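Local coordinates for protein type II restriction enzyme SfiI (PDB 2EZV) that cuts double-stranded DNA at the interrupted sequence 5'-GGCCN(5)GGCC-3', working as a tetrameric, metal-dependent type II restriction endonuclease, at residues D[52-57]-D[161-166]; D[34-39]-D[237-242]; D[141-144]-D[150-153]; D[83-88]-D[92-97]. All coordinates share one frame; numbering follows the deposited sequence.

Interaction 1: D[52-57]-D[161-166]. With nucleotides of chain A.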
loop_
_atom_site.group_PDB
_atom_site.type_symbol
_atom_site.label_atom_id
_atom_site.label_comp_id
_atom_site.label_asym_id
_atom_site.label_seq_id
_atom_site.Cartn_x
_atom_site.Cartn_y
_atom_site.Cartn_z
ATOM N N VAL D 52 -17.783 2.295 -17.453
ATOM C CA VAL D 52 -16.539 1.696 -16.989
ATOM C C VAL D 52 -15.477 2.747 -16.692
ATOM O O VAL D 52 -14.616 2.543 -15.830
ATOM C CB VAL D 52 -16.001 0.682 -18.026
ATOM C CG1 VAL D 52 -14.700 0.080 -17.543
ATOM C CG2 VAL D 52 -17.036 -0.424 -18.252
ATOM N N LEU D 53 -15.531 3.866 -17.399
ATOM C CA LEU D 53 -14.577 4.933 -17.149
ATOM C C LEU D 53 -14.921 5.579 -15.807
ATOM O O LEU D 53 -14.038 5.880 -15.008
ATOM C CB LEU D 53 -14.624 5.973 -18.269
ATOM C CG LEU D 53 -14.178 5.436 -19.632
ATOM C CD1 LEU D 53 -14.289 6.528 -20.694
ATOM C CD2 LEU D 53 -12.745 4.932 -19.525
ATOM N N ALA D 54 -16.211 5.762 -15.553
ATOM C CA ALA D 54 -16.653 6.358 -14.305
ATOM C C ALA D 54 -16.193 5.516 -13.111
ATOM O O ALA D 54 -15.707 6.049 -12.117
ATOM C CB ALA D 54 -18.175 6.497 -14.297
ATOM N N GLU D 55 -16.337 4.201 -13.215
ATOM C CA GLU D 55 -15.948 3.307 -12.133
ATOM C C GLU D 55 -14.448 3.320 -11.899
ATOM O O GLU D 55 -14.002 3.439 -10.765
ATOM C CB GLU D 55 -16.432 1.891 -12.436
ATOM C CG GLU D 55 -17.937 1.824 -12.538
ATOM C CD GLU D 55 -18.436 0.548 -13.173
ATOM O OE1 GLU D 55 -17.848 0.104 -14.177
ATOM O OE2 GLU D 55 -19.433 -0.001 -12.680
ATOM N N ASP D 56 -13.673 3.216 -12.971
ATOM C CA ASP D 56 -12.226 3.222 -12.851
ATOM C C ASP D 56 -11.688 4.531 -12.274
ATOM O O ASP D 56 -10.825 4.503 -11.399
ATOM C CB ASP D 56 -11.579 2.930 -14.211
ATOM C CG ASP D 56 -11.725 1.471 -14.627
ATOM O OD1 ASP D 56 -12.207 0.658 -13.799
ATOM O OD2 ASP D 56 -11.353 1.132 -15.774
ATOM N N ILE D 57 -12.195 5.665 -12.767
ATOM C CA ILE D 57 -11.776 6.979 -12.288
ATOM C C ILE D 57 -11.986 7.024 -10.776
ATOM O O ILE D 57 -11.072 7.353 -10.009
ATOM C CB ILE D 57 -12.628 8.117 -12.887
ATOM C CG1 ILE D 57 -12.583 8.099 -14.416
ATOM C CG2 ILE D 57 -12.127 9.449 -12.368
ATOM C CD1 ILE D 57 -11.314 8.629 -15.014
ATOM N N VAL D 161 -20.786 8.911 -6.741
ATOM C CA VAL D 161 -19.987 9.841 -7.531
ATOM C C VAL D 161 -20.685 9.856 -8.887
ATOM O O VAL D 161 -20.746 8.841 -9.575
ATOM C CB VAL D 161 -18.543 9.339 -7.668
ATOM C CG1 VAL D 161 -17.671 10.414 -8.220
ATOM C CG2 VAL D 161 -18.027 8.902 -6.319
ATOM N N HIS D 162 -21.221 11.015 -9.250
ATOM C CA HIS D 162 -21.984 11.192 -10.483
ATOM C C HIS D 162 -21.246 12.035 -11.521
ATOM O O HIS D 162 -21.114 13.256 -11.386
ATOM C CB HIS D 162 -23.327 11.826 -10.111
ATOM C CG HIS D 162 -24.245 12.061 -11.265
ATOM N ND1 HIS D 162 -24.017 13.036 -12.212
ATOM C CD2 HIS D 162 -25.422 11.480 -11.595
ATOM C CE1 HIS D 162 -25.017 13.047 -13.076
ATOM N NE2 HIS D 162 -25.883 12.114 -12.723
ATOM N N PHE D 163 -20.760 11.371 -12.563
ATOM C CA PHE D 163 -20.034 12.056 -13.617
ATOM C C PHE D 163 -20.986 12.642 -14.662
ATOM O O PHE D 163 -21.517 11.926 -15.508
ATOM C CB PHE D 163 -19.039 11.090 -14.274
ATOM C CG PHE D 163 -18.004 10.548 -13.325
ATOM C CD1 PHE D 163 -18.359 9.645 -12.324
ATOM C CD2 PHE D 163 -16.680 10.962 -13.410
ATOM C CE1 PHE D 163 -17.412 9.167 -11.425
ATOM C CE2 PHE D 163 -15.726 10.488 -12.512
ATOM C CZ PHE D 163 -16.094 9.590 -11.518
ATOM N N TYR D 164 -21.201 13.951 -14.570
ATOM C CA TYR D 164 -22.064 14.686 -15.484
ATOM C C TYR D 164 -21.246 15.065 -16.714
ATOM O O TYR D 164 -20.297 15.850 -16.623
ATOM C CB TYR D 164 -22.581 15.943 -14.789
ATOM C CG TYR D 164 -23.266 16.922 -15.703
ATOM C CD1 TYR D 164 -22.821 18.238 -15.795
ATOM C CD2 TYR D 164 -24.362 16.536 -16.478
ATOM C CE1 TYR D 164 -23.447 19.150 -16.634
ATOM C CE2 TYR D 164 -24.997 17.438 -17.322
ATOM C CZ TYR D 164 -24.535 18.746 -17.395
ATOM O OH TYR D 164 -25.160 19.656 -18.221
ATOM N N TYR D 165 -21.611 14.519 -17.869
ATOM C CA TYR D 165 -20.852 14.806 -19.084
ATOM C C TYR D 165 -21.736 15.015 -20.310
ATOM O O TYR D 165 -22.963 14.922 -20.244
ATOM C CB TYR D 165 -19.893 13.645 -19.372
ATOM C CG TYR D 165 -20.607 12.467 -19.989
ATOM C CD1 TYR D 165 -20.586 12.265 -21.367
ATOM C CD2 TYR D 165 -21.398 11.619 -19.209
ATOM C CE1 TYR D 165 -21.342 11.257 -21.956
ATOM C CE2 TYR D 165 -22.158 10.603 -19.787
ATOM C CZ TYR D 165 -22.127 10.433 -21.162
ATOM O OH TYR D 165 -22.893 9.455 -21.752
ATOM N N ARG D 166 -21.081 15.277 -21.435
ATOM C CA ARG D 166 -21.747 15.462 -22.714
ATOM C C ARG D 166 -21.011 14.627 -23.763
ATOM O O ARG D 166 -19.786 14.561 -23.758
ATOM C CB ARG D 166 -21.707 16.930 -23.133
ATOM C CG ARG D 166 -22.316 17.184 -24.496
ATOM C CD ARG D 166 -22.094 18.632 -24.917
ATOM N NE ARG D 166 -22.661 18.940 -26.230
ATOM C CZ ARG D 166 -23.961 19.046 -26.483
ATOM N NH1 ARG D 166 -24.854 18.867 -25.512
ATOM N NH2 ARG D 166 -24.370 19.347 -27.711
ATOM P P DG A 15 -26.835 8.896 -20.440
ATOM O OP1 DG A 15 -25.422 9.332 -20.583
ATOM O OP2 DG A 15 -27.726 9.594 -19.480
ATOM O "O5'" DG A 15 -27.508 8.938 -21.886
ATOM C "C5'" DG A 15 -26.996 8.134 -22.950
ATOM C "C4'" DG A 15 -27.976 8.062 -24.101
ATOM O "O4'" DG A 15 -29.173 7.353 -23.685
ATOM C "C3'" DG A 15 -28.465 9.437 -24.552
ATOM O "O3'" DG A 15 -28.814 9.403 -25.946
ATOM C "C2'" DG A 15 -29.682 9.658 -23.672
ATOM C "C1'" DG A 15 -30.272 8.259 -23.594
ATOM N N9 DG A 15 -31.017 7.960 -22.373
ATOM C C8 DG A 15 -30.585 8.139 -21.084
ATOM N N7 DG A 15 -31.465 7.775 -20.192
ATOM C C5 DG A 15 -32.548 7.332 -20.936
ATOM C C6 DG A 15 -33.807 6.816 -20.513
ATOM O O6 DG A 15 -34.222 6.639 -19.362
ATOM N N1 DG A 15 -34.615 6.490 -21.594
ATOM C C2 DG A 15 -34.266 6.638 -22.912
ATOM N N2 DG A 15 -35.197 6.259 -23.803
ATOM N N3 DG A 15 -33.098 7.117 -23.323
ATOM C C4 DG A 15 -32.292 7.442 -22.286
#
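One face of the Phe163 ring is occupied by the backbone of Ala54, whose CA stands 4.2 Å from the Phe163 ring centroid and 13° off the ring normal, a CH-pi contact displaced toward the rim. Ile57 meets the same ring obliquely. In the other flat group, Tyr165, the carbonyl oxygen of Phe163 lies at the ring edge in its plane, while phosphate oxygen OP1 of DG15 of chain A approaches obliquely. The setting is the PDDEXK nuclease fold, with helix 49-62 laid on the central mixed sheet beside strand 93-104, whose Asp100 and Ala101 help bind calcium.

Alanine suits this place because a bare methyl lets helix and strand come close: CA of Ala54 is 6.7 Å from CA of Phe163. That methyl, Ala54 CB, rests 3.7 Å from Phe163 CD1. Phe163 reaches the helix with its CG anti to its carbonyl carbon (chi1 -61°), which carries the ring out from the strand toward Ala54 and Ile57. Across the ring from CD1, Ile57 CG2 touches Phe163 CE2 at 3.7 Å. Ile57 CG2 also packs on Ala35, and its CD1 end meets Ile38, both of helix 10-41. Ala54 O, 3.6 Å from Phe163 CZ, accepts a hydrogen bond from Thr58 OG1.

Two residues further along the strand, Tyr165 turns to the DNA. Its ring also meets that of Phe39, and it ends in a hydroxyl that donates a weak hydrogen bond, Tyr165 OH to DG15 OP1 of chain A, 2.8 Å long.

Interaction 2: D[34-39]-D[237-242]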
loop_
_atom_site.group_PDB
_atom_site.type_symbol
_atom_site.label_atom_id
_atom_site.label_comp_id
_atom_site.label_asym_id
_atom_site.label_seq_id
_atom_site.Cartn_x
_atom_site.Cartn_y
_atom_site.Cartn_z
ATOM N N GLU D 34 -6.360 14.309 -13.934
ATOM C CA GLU D 34 -6.183 13.027 -14.596
ATOM C C GLU D 34 -7.522 12.398 -14.949
ATOM O O GLU D 34 -7.636 11.684 -15.951
ATOM C CB GLU D 34 -5.373 12.076 -13.714
ATOM C CG GLU D 34 -5.394 10.629 -14.199
ATOM C CD GLU D 34 -4.386 9.757 -13.488
ATOM O OE1 GLU D 34 -4.552 8.520 -13.513
ATOM O OE2 GLU D 34 -3.426 10.309 -12.910
ATOM N N ALA D 35 -8.534 12.663 -14.130
ATOM C CA ALA D 35 -9.864 12.120 -14.379
ATOM C C ALA D 35 -10.434 12.666 -15.691
ATOM O O ALA D 35 -10.960 11.911 -16.513
ATOM C CB ALA D 35 -10.801 12.458 -13.219
ATOM N N LYS D 36 -10.326 13.978 -15.881
ATOM C CA LYS D 36 -10.833 14.608 -17.093
ATOM C C LYS D 36 -10.104 14.007 -18.283
ATOM O O LYS D 36 -10.719 13.624 -19.279
ATOM C CB LYS D 36 -10.607 16.119 -17.055
ATOM C CG LYS D 36 -11.254 16.860 -18.208
ATOM C CD LYS D 36 -11.216 18.362 -17.992
ATOM C CE LYS D 36 -11.893 19.113 -19.142
ATOM N NZ LYS D 36 -11.148 18.974 -20.437
ATOM N N SER D 37 -8.786 13.922 -18.169
ATOM C CA SER D 37 -7.966 13.351 -19.225
ATOM C C SER D 37 -8.423 11.934 -19.578
ATOM O O SER D 37 -8.659 11.617 -20.746
ATOM C CB SER D 37 -6.511 13.319 -18.783
ATOM O OG SER D 37 -5.748 12.522 -19.664
ATOM N N ILE D 38 -8.543 11.079 -18.567
ATOM C CA ILE D 38 -8.970 9.709 -18.798
ATOM C C ILE D 38 -10.398 9.676 -19.334
ATOM O O ILE D 38 -10.678 9.014 -20.337
ATOM C CB ILE D 38 -8.885 8.872 -17.498
ATOM C CG1 ILE D 38 -7.418 8.580 -17.174
ATOM C CG2 ILE D 38 -9.690 7.582 -17.638
ATOM C CD1 ILE D 38 -7.209 7.762 -15.907
ATOM N N PHE D 39 -11.293 10.405 -18.681
ATOM C CA PHE D 39 -12.686 10.426 -19.094
ATOM C C PHE D 39 -12.906 10.907 -20.525
ATOM O O PHE D 39 -13.768 10.387 -21.233
ATOM C CB PHE D 39 -13.519 11.309 -18.171
ATOM C CG PHE D 39 -14.996 11.069 -18.293
ATOM C CD1 PHE D 39 -15.608 10.041 -17.581
ATOM C CD2 PHE D 39 -15.770 11.823 -19.176
ATOM C CE1 PHE D 39 -16.965 9.769 -17.744
ATOM C CE2 PHE D 39 -17.124 11.553 -19.342
ATOM C CZ PHE D 39 -17.720 10.525 -18.626
ATOM N N LEU D 237 -17.950 19.177 -8.002
ATOM C CA LEU D 237 -16.625 19.556 -8.470
ATOM C C LEU D 237 -16.827 19.842 -9.952
ATOM O O LEU D 237 -17.017 18.934 -10.758
ATOM C CB LEU D 237 -15.627 18.414 -8.256
ATOM C CG LEU D 237 -15.449 18.029 -6.781
ATOM C CD1 LEU D 237 -14.407 16.909 -6.648
ATOM C CD2 LEU D 237 -15.020 19.265 -5.978
ATOM N N HIS D 238 -16.798 21.119 -10.302
ATOM C CA HIS D 238 -17.035 21.533 -11.678
ATOM C C HIS D 238 -15.781 21.974 -12.425
ATOM O O HIS D 238 -14.883 22.597 -11.846
ATOM C CB HIS D 238 -18.092 22.651 -11.670
ATOM C CG HIS D 238 -18.369 23.241 -13.014
ATOM N ND1 HIS D 238 -17.820 24.435 -13.429
ATOM C CD2 HIS D 238 -19.116 22.789 -14.050
ATOM C CE1 HIS D 238 -18.215 24.695 -14.662
ATOM N NE2 HIS D 238 -19.001 23.711 -15.063
ATOM N N TYR D 239 -15.724 21.623 -13.710
ATOM C CA TYR D 239 -14.603 21.981 -14.580
ATOM C C TYR D 239 -14.912 23.241 -15.387
ATOM O O TYR D 239 -16.021 23.407 -15.890
ATOM C CB TYR D 239 -14.289 20.866 -15.586
ATOM C CG TYR D 239 -13.715 19.581 -15.030
ATOM C CD1 TYR D 239 -14.545 18.503 -14.715
ATOM C CD2 TYR D 239 -12.337 19.413 -14.889
ATOM C CE1 TYR D 239 -14.018 17.290 -14.280
ATOM C CE2 TYR D 239 -11.794 18.198 -14.454
ATOM C CZ TYR D 239 -12.641 17.144 -14.149
ATOM O OH TYR D 239 -12.126 15.947 -13.693
ATOM N N SER D 240 -13.922 24.117 -15.515
ATOM C CA SER D 240 -14.060 25.343 -16.295
ATOM C C SER D 240 -12.715 25.577 -16.975
ATOM O O SER D 240 -11.735 24.904 -16.650
ATOM C CB SER D 240 -14.421 26.532 -15.395
ATOM O OG SER D 240 -13.358 26.883 -14.523
ATOM N N ALA D 241 -12.659 26.521 -17.914
ATOM C CA ALA D 241 -11.426 26.811 -18.642
ATOM C C ALA D 241 -10.338 27.498 -17.805
ATOM O O ALA D 241 -9.255 27.795 -18.311
ATOM C CB ALA D 241 -11.744 27.659 -19.871
ATOM N N ASP D 242 -10.616 27.748 -16.530
ATOM C CA ASP D 242 -9.645 28.406 -15.656
ATOM C C ASP D 242 -8.560 27.470 -15.133
ATOM O O ASP D 242 -7.460 27.914 -14.801
ATOM C CB ASP D 242 -10.368 29.058 -14.473
ATOM C CG ASP D 242 -11.263 30.211 -14.902
ATOM O OD1 ASP D 242 -11.991 30.768 -14.049
ATOM O OD2 ASP D 242 -11.238 30.568 -16.102
#
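Lys36 and Tyr239 bring the two backbones nearest each other, with 8.7 Å between Lys36 CA and Tyr239 CA. Segment 34-39 is helical throughout, held by bonds such as Phe39 N to Ala35 O, whereas 237-242 starts as a strand and runs out into a loop. At this spacing the backbones do not meet, and a long aromatic side chain does most of the bridging.

Tyr239 points its ring at the helix, and Lys36 lies along it, the two side chains sliding past each other in opposite directions. The aliphatic part of the lysine covers one face: Lys36 CG sits 4.0 Å above the Tyr239 ring plane, toward the rim. The methylenes on either side of CG touch ring carbons: Lys36 CB is 3.5 Å from Tyr239 CE2 and Lys36 CD 3.5 Å from Tyr239 CD2. With CG anti to the backbone N (chi1 -173°) the lysine runs out over the ring, then bends at its last torsion, and its ammonium group pairs with Glu40. A lysine thus gives methylenes to the ring while its charge is met by Glu40. Beyond the ring, Tyr239 OH hydrogen-bonds to Ser32 O, with the small Ala35 CB 3.8 Å from that hydroxyl.

A leucine in place of Tyr239 would probably leave the Ser32 carbonyl without this partner and open a gap beneath the Lys36 methylenes.

The contact fastens the last turns of helix 10-41 to the chain leaving strand 234-238, with Leu178 of strand 176-186 also packing on Tyr239 and Ile57 of helix 49-62 packing on Ala35.

Interaction 3: D[141-144]-D[150-153]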
loop_
_atom_site.group_PDB
_atom_site.type_symbol
_atom_site.label_atom_id
_atom_site.label_comp_id
_atom_site.label_asym_id
_atom_site.label_seq_id
_atom_site.Cartn_x
_atom_site.Cartn_y
_atom_site.Cartn_z
ATOM N N HIS D 141 -25.290 -2.642 8.381
ATOM C CA HIS D 141 -23.922 -2.879 8.824
ATOM C C HIS D 141 -23.486 -4.320 8.588
ATOM O O HIS D 141 -24.318 -5.202 8.430
ATOM C CB HIS D 141 -23.812 -2.545 10.315
ATOM C CG HIS D 141 -24.826 -3.251 11.165
ATOM N ND1 HIS D 141 -24.786 -4.609 11.403
ATOM C CD2 HIS D 141 -25.928 -2.790 11.805
ATOM C CE1 HIS D 141 -25.819 -4.955 12.151
ATOM N NE2 HIS D 141 -26.528 -3.870 12.409
ATOM N N LEU D 142 -22.177 -4.551 8.563
ATOM C CA LEU D 142 -21.625 -5.891 8.371
ATOM C C LEU D 142 -21.005 -6.339 9.687
ATOM O O LEU D 142 -20.120 -5.670 10.217
ATOM C CB LEU D 142 -20.545 -5.880 7.287
ATOM C CG LEU D 142 -19.866 -7.213 6.950
ATOM C CD1 LEU D 142 -20.872 -8.187 6.336
ATOM C CD2 LEU D 142 -18.740 -6.952 5.978
ATOM N N MET D 143 -21.462 -7.469 10.213
ATOM C CA MET D 143 -20.934 -7.963 11.473
ATOM C C MET D 143 -19.533 -8.532 11.311
ATOM O O MET D 143 -19.283 -9.359 10.435
ATOM C CB MET D 143 -21.876 -9.019 12.064
ATOM C CG MET D 143 -23.215 -8.456 12.520
ATOM S SD MET D 143 -23.022 -7.221 13.833
ATOM C CE MET D 143 -24.524 -7.471 14.763
ATOM N N LEU D 144 -18.621 -8.068 12.156
ATOM C CA LEU D 144 -17.234 -8.521 12.133
ATOM C C LEU D 144 -16.995 -9.367 13.382
ATOM O O LEU D 144 -17.559 -9.092 14.440
ATOM C CB LEU D 144 -16.280 -7.318 12.139
ATOM C CG LEU D 144 -16.450 -6.248 11.055
ATOM C CD1 LEU D 144 -15.450 -5.121 11.287
ATOM C CD2 LEU D 144 -16.249 -6.863 9.688
ATOM N N GLY D 150 -17.727 -11.235 20.850
ATOM C CA GLY D 150 -18.672 -11.616 19.830
ATOM C C GLY D 150 -18.517 -10.740 18.609
ATOM O O GLY D 150 -17.407 -10.364 18.234
ATOM N N VAL D 151 -19.639 -10.399 17.994
ATOM C CA VAL D 151 -19.618 -9.591 16.794
ATOM C C VAL D 151 -19.581 -8.093 17.058
ATOM O O VAL D 151 -20.053 -7.610 18.086
ATOM C CB VAL D 151 -20.831 -9.928 15.908
ATOM C CG1 VAL D 151 -20.728 -11.362 15.446
ATOM C CG2 VAL D 151 -22.129 -9.720 16.687
ATOM N N LEU D 152 -19.000 -7.371 16.106
ATOM C CA LEU D 152 -18.875 -5.920 16.154
ATOM C C LEU D 152 -19.389 -5.396 14.819
ATOM O O LEU D 152 -18.822 -5.687 13.778
ATOM C CB LEU D 152 -17.408 -5.531 16.325
ATOM C CG LEU D 152 -17.077 -4.043 16.239
ATOM C CD1 LEU D 152 -17.708 -3.314 17.414
ATOM C CD2 LEU D 152 -15.569 -3.858 16.247
ATOM N N PRO D 153 -20.467 -4.609 14.832
ATOM C CA PRO D 153 -21.012 -4.081 13.578
ATOM C C PRO D 153 -20.166 -3.005 12.893
ATOM O O PRO D 153 -19.752 -2.031 13.525
ATOM C CB PRO D 153 -22.378 -3.552 13.999
ATOM C CG PRO D 153 -22.107 -3.053 15.394
ATOM C CD PRO D 153 -21.250 -4.145 15.993
#
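His141 and Met143 both lean on Pro153, the proline meeting each at an oblique angle across a beta hairpin whose strands run antiparallel at 155°. Pro153 CB lies over one face of the imidazole, 3.9 Å from the His141 ring centroid, in a CH-pi contact offset toward the rim. Met143 comes from the same side of the sheet: its SD is 3.7 Å from Pro153 CB. The methionine chain bends at chi2 (-61°) and again at chi3, and this turns the terminal methyl CE toward Val151, 3.8 Å from its CG2. A flexible thioether can thus serve two neighbours at once.

Leu144 and Leu152 point to the other face, where they meet Pro94 of strand 93-104. Their backbones form the hydrogen-bonded pair. Leu144 N reaches Leu152 O over 2.9 Å from above the carbonyl plane, while Leu152 N meets Leu144 O at 2.8 Å within it. The same Leu144 O also receives a CA-H contact from Val151, 3.2 Å from Val151 CA.

Pro153 stands in the non-hydrogen-bonded pair with Met143, so its missing N-H costs this ladder nothing. The chemistry is therefore two backbone bonds for register, with apolar and CH-pi packing for the faces.

Interaction 4: D[83-88]-D[92-97]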
loop_
_atom_site.group_PDB
_atom_site.type_symbol
_atom_site.label_atom_id
_atom_site.label_comp_id
_atom_site.label_asym_id
_atom_site.label_seq_id
_atom_site.Cartn_x
_atom_site.Cartn_y
_atom_site.Cartn_z
ATOM N N VAL D 83 -13.848 -2.533 3.833
ATOM C CA VAL D 83 -14.194 -2.622 5.251
ATOM C C VAL D 83 -12.947 -2.035 5.920
ATOM O O VAL D 83 -11.837 -2.512 5.676
ATOM C CB VAL D 83 -14.379 -4.090 5.704
ATOM C CG1 VAL D 83 -14.810 -4.136 7.179
ATOM C CG2 VAL D 83 -15.404 -4.790 4.805
ATOM N N ARG D 84 -13.123 -1.011 6.753
ATOM C CA ARG D 84 -11.983 -0.341 7.365
ATOM C C ARG D 84 -12.336 0.308 8.702
ATOM O O ARG D 84 -13.492 0.335 9.097
ATOM C CB ARG D 84 -11.513 0.763 6.416
ATOM C CG ARG D 84 -12.597 1.842 6.259
ATOM C CD ARG D 84 -12.330 2.901 5.211
ATOM N NE ARG D 84 -13.282 3.998 5.391
ATOM C CZ ARG D 84 -13.325 5.112 4.662
ATOM N NH1 ARG D 84 -12.474 5.301 3.666
ATOM N NH2 ARG D 84 -14.199 6.066 4.964
ATOM N N TRP D 85 -11.322 0.831 9.388
ATOM C CA TRP D 85 -11.516 1.536 10.653
ATOM C C TRP D 85 -11.483 3.021 10.307
ATOM O O TRP D 85 -10.579 3.484 9.608
ATOM C CB TRP D 85 -10.378 1.263 11.645
ATOM C CG TRP D 85 -10.336 -0.106 12.233
ATOM C CD1 TRP D 85 -9.463 -1.101 11.924
ATOM C CD2 TRP D 85 -11.141 -0.599 13.313
ATOM N NE1 TRP D 85 -9.661 -2.183 12.751
ATOM C CE2 TRP D 85 -10.683 -1.901 13.614
ATOM C CE3 TRP D 85 -12.200 -0.060 14.063
ATOM C CZ2 TRP D 85 -11.246 -2.678 14.636
ATOM C CZ3 TRP D 85 -12.759 -0.835 15.082
ATOM C CH2 TRP D 85 -12.277 -2.130 15.356
ATOM N N LEU D 86 -12.465 3.768 10.786
ATOM C CA LEU D 86 -12.496 5.187 10.519
ATOM C C LEU D 86 -12.210 5.946 11.811
ATOM O O LEU D 86 -13.043 5.993 12.715
ATOM C CB LEU D 86 -13.867 5.593 9.972
ATOM C CG LEU D 86 -14.057 7.078 9.634
ATOM C CD1 LEU D 86 -13.112 7.453 8.495
ATOM C CD2 LEU D 86 -15.514 7.351 9.241
ATOM N N PRO D 87 -11.015 6.536 11.926
ATOM C CA PRO D 87 -10.728 7.275 13.159
ATOM C C PRO D 87 -11.570 8.541 13.259
ATOM O O PRO D 87 -11.808 9.216 12.259
ATOM C CB PRO D 87 -9.232 7.570 13.051
ATOM C CG PRO D 87 -8.986 7.610 11.590
ATOM C CD PRO D 87 -9.834 6.480 11.046
ATOM N N SER D 88 -12.037 8.852 14.461
ATOM C CA SER D 88 -12.840 10.050 14.669
ATOM C C SER D 88 -12.944 10.330 16.158
ATOM O O SER D 88 -12.586 9.503 16.976
ATOM C CB SER D 88 -14.249 9.870 14.092
ATOM O OG SER D 88 -15.067 9.141 14.982
ATOM N N LEU D 92 -12.967 5.011 17.252
ATOM C CA LEU D 92 -12.396 4.396 16.057
ATOM C C LEU D 92 -13.485 3.461 15.527
ATOM O O LEU D 92 -13.629 2.315 15.972
ATOM C CB LEU D 92 -11.144 3.606 16.407
ATOM C CG LEU D 92 -10.492 2.891 15.231
ATOM C CD1 LEU D 92 -9.955 3.920 14.239
ATOM C CD2 LEU D 92 -9.365 1.992 15.757
ATOM N N LEU D 93 -14.243 3.968 14.564
ATOM C CA LEU D 93 -15.363 3.235 14.016
ATOM C C LEU D 93 -15.133 2.270 12.868
ATOM O O LEU D 93 -14.562 2.626 11.831
ATOM C CB LEU D 93 -16.446 4.226 13.602
ATOM C CG LEU D 93 -16.848 5.225 14.686
ATOM C CD1 LEU D 93 -17.923 6.156 14.143
ATOM C CD2 LEU D 93 -17.343 4.476 15.920
ATOM N N PRO D 94 -15.564 1.016 13.052
ATOM C CA PRO D 94 -15.420 0.006 12.000
ATOM C C PRO D 94 -16.431 0.460 10.921
ATOM O O PRO D 94 -17.570 0.834 11.238
ATOM C CB PRO D 94 -15.828 -1.286 12.709
ATOM C CG PRO D 94 -16.829 -0.799 13.732
ATOM C CD PRO D 94 -16.160 0.442 14.270
ATOM N N GLN D 95 -16.022 0.452 9.657
ATOM C CA GLN D 95 -16.906 0.929 8.604
ATOM C C GLN D 95 -16.791 0.193 7.275
ATOM O O GLN D 95 -15.715 -0.248 6.885
ATOM C CB GLN D 95 -16.631 2.421 8.383
ATOM C CG GLN D 95 -17.305 3.072 7.182
ATOM C CD GLN D 95 -16.864 4.529 6.992
ATOM O OE1 GLN D 95 -15.680 4.811 6.782
ATOM N NE2 GLN D 95 -17.818 5.456 7.063
ATOM N N VAL D 96 -17.924 0.060 6.587
ATOM C CA VAL D 96 -17.962 -0.556 5.268
ATOM C C VAL D 96 -18.225 0.600 4.304
ATOM O O VAL D 96 -19.358 1.060 4.175
ATOM C CB VAL D 96 -19.109 -1.578 5.135
ATOM C CG1 VAL D 96 -19.129 -2.137 3.725
ATOM C CG2 VAL D 96 -18.937 -2.711 6.129
ATOM N N LEU D 97 -17.182 1.101 3.651
ATOM C CA LEU D 97 -17.374 2.209 2.713
ATOM C C LEU D 97 -17.941 1.672 1.414
ATOM O O LEU D 97 -17.364 0.768 0.808
ATOM C CB LEU D 97 -16.055 2.942 2.423
ATOM C CG LEU D 97 -16.144 4.033 1.340
ATOM C CD1 LEU D 97 -17.278 4.998 1.673
ATOM C CD2 LEU D 97 -14.830 4.797 1.239
#
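Gln95 and Arg84 lie side by side on one face of an antiparallel hairpin, while Leu92, as heavily covered as either, packs against Trp85 near the turn. Arg84 grips the amide oxygen with two nitrogens: Arg84 NE is 2.9 Å and Arg84 NH2 2.7 Å from Gln95 OE1. The oxygen lies in the guanidinium plane, and both donors reach it from the same face of the amide, whose plane is turned 41° from that of the guanidinium. Setting CG between backbone N and carbonyl carbon (chi1 65°), then extending, aims the arginine along its neighbour. Leu97 CB covers one guanidinium face, 4.1 Å above its centre, and Arg84 NH1 forms a salt bridge with Glu66. The remaining amide end, Gln95 NE2, bonds to Thr157 and Thr20.

A methionine in place of Arg84 would probably leave Glu66 without its counter-charge and Gln95 OE1 without these two donors.

Leu92 crosses Trp85 at about a right angle. Its CD2 stands 3.7 Å above the Trp85 ring plane, offset toward the rim, and Leu92 CD1 reaches Pro87 CA at 3.6 Å. Branched and apolar, leucine can touch both. Pro94 CD lies 3.7 Å from Trp85 CZ3; as a member of a non-hydrogen-bonded pair it needs no N-H toward Trp85.

Backbone bonds such as Arg84 N to Gln95 O, 2.7 Å and nearly straight, set the register. The chemistry is divided by face: apolar around Trp85, and around Arg84 a buried polar network in which charge and amide groups are matched.

From the N terminus, helix 10-41 supplies segment 34-39, which opens the longest loop, closed only when 237-242 arrives in interaction 2. Inside it, 52-57 on helix 49-62 opens a second loop, closed by strand 151-167 in interaction 1. Both hairpins nest within that second loop, in series: interaction 4 closes at 92-97 before interaction 3 opens at 141-144. None cross. Interactions 1 and 2 touch, binding the two successive helices to one part of the sheet; interactions 3 and 4, with centres about 12 Å apart, pack together in another part, where both also meet the third subunit. Strand 151-167 serves both interaction 1 and interaction 3, whose contacts lie on opposite sides of the chain's centre.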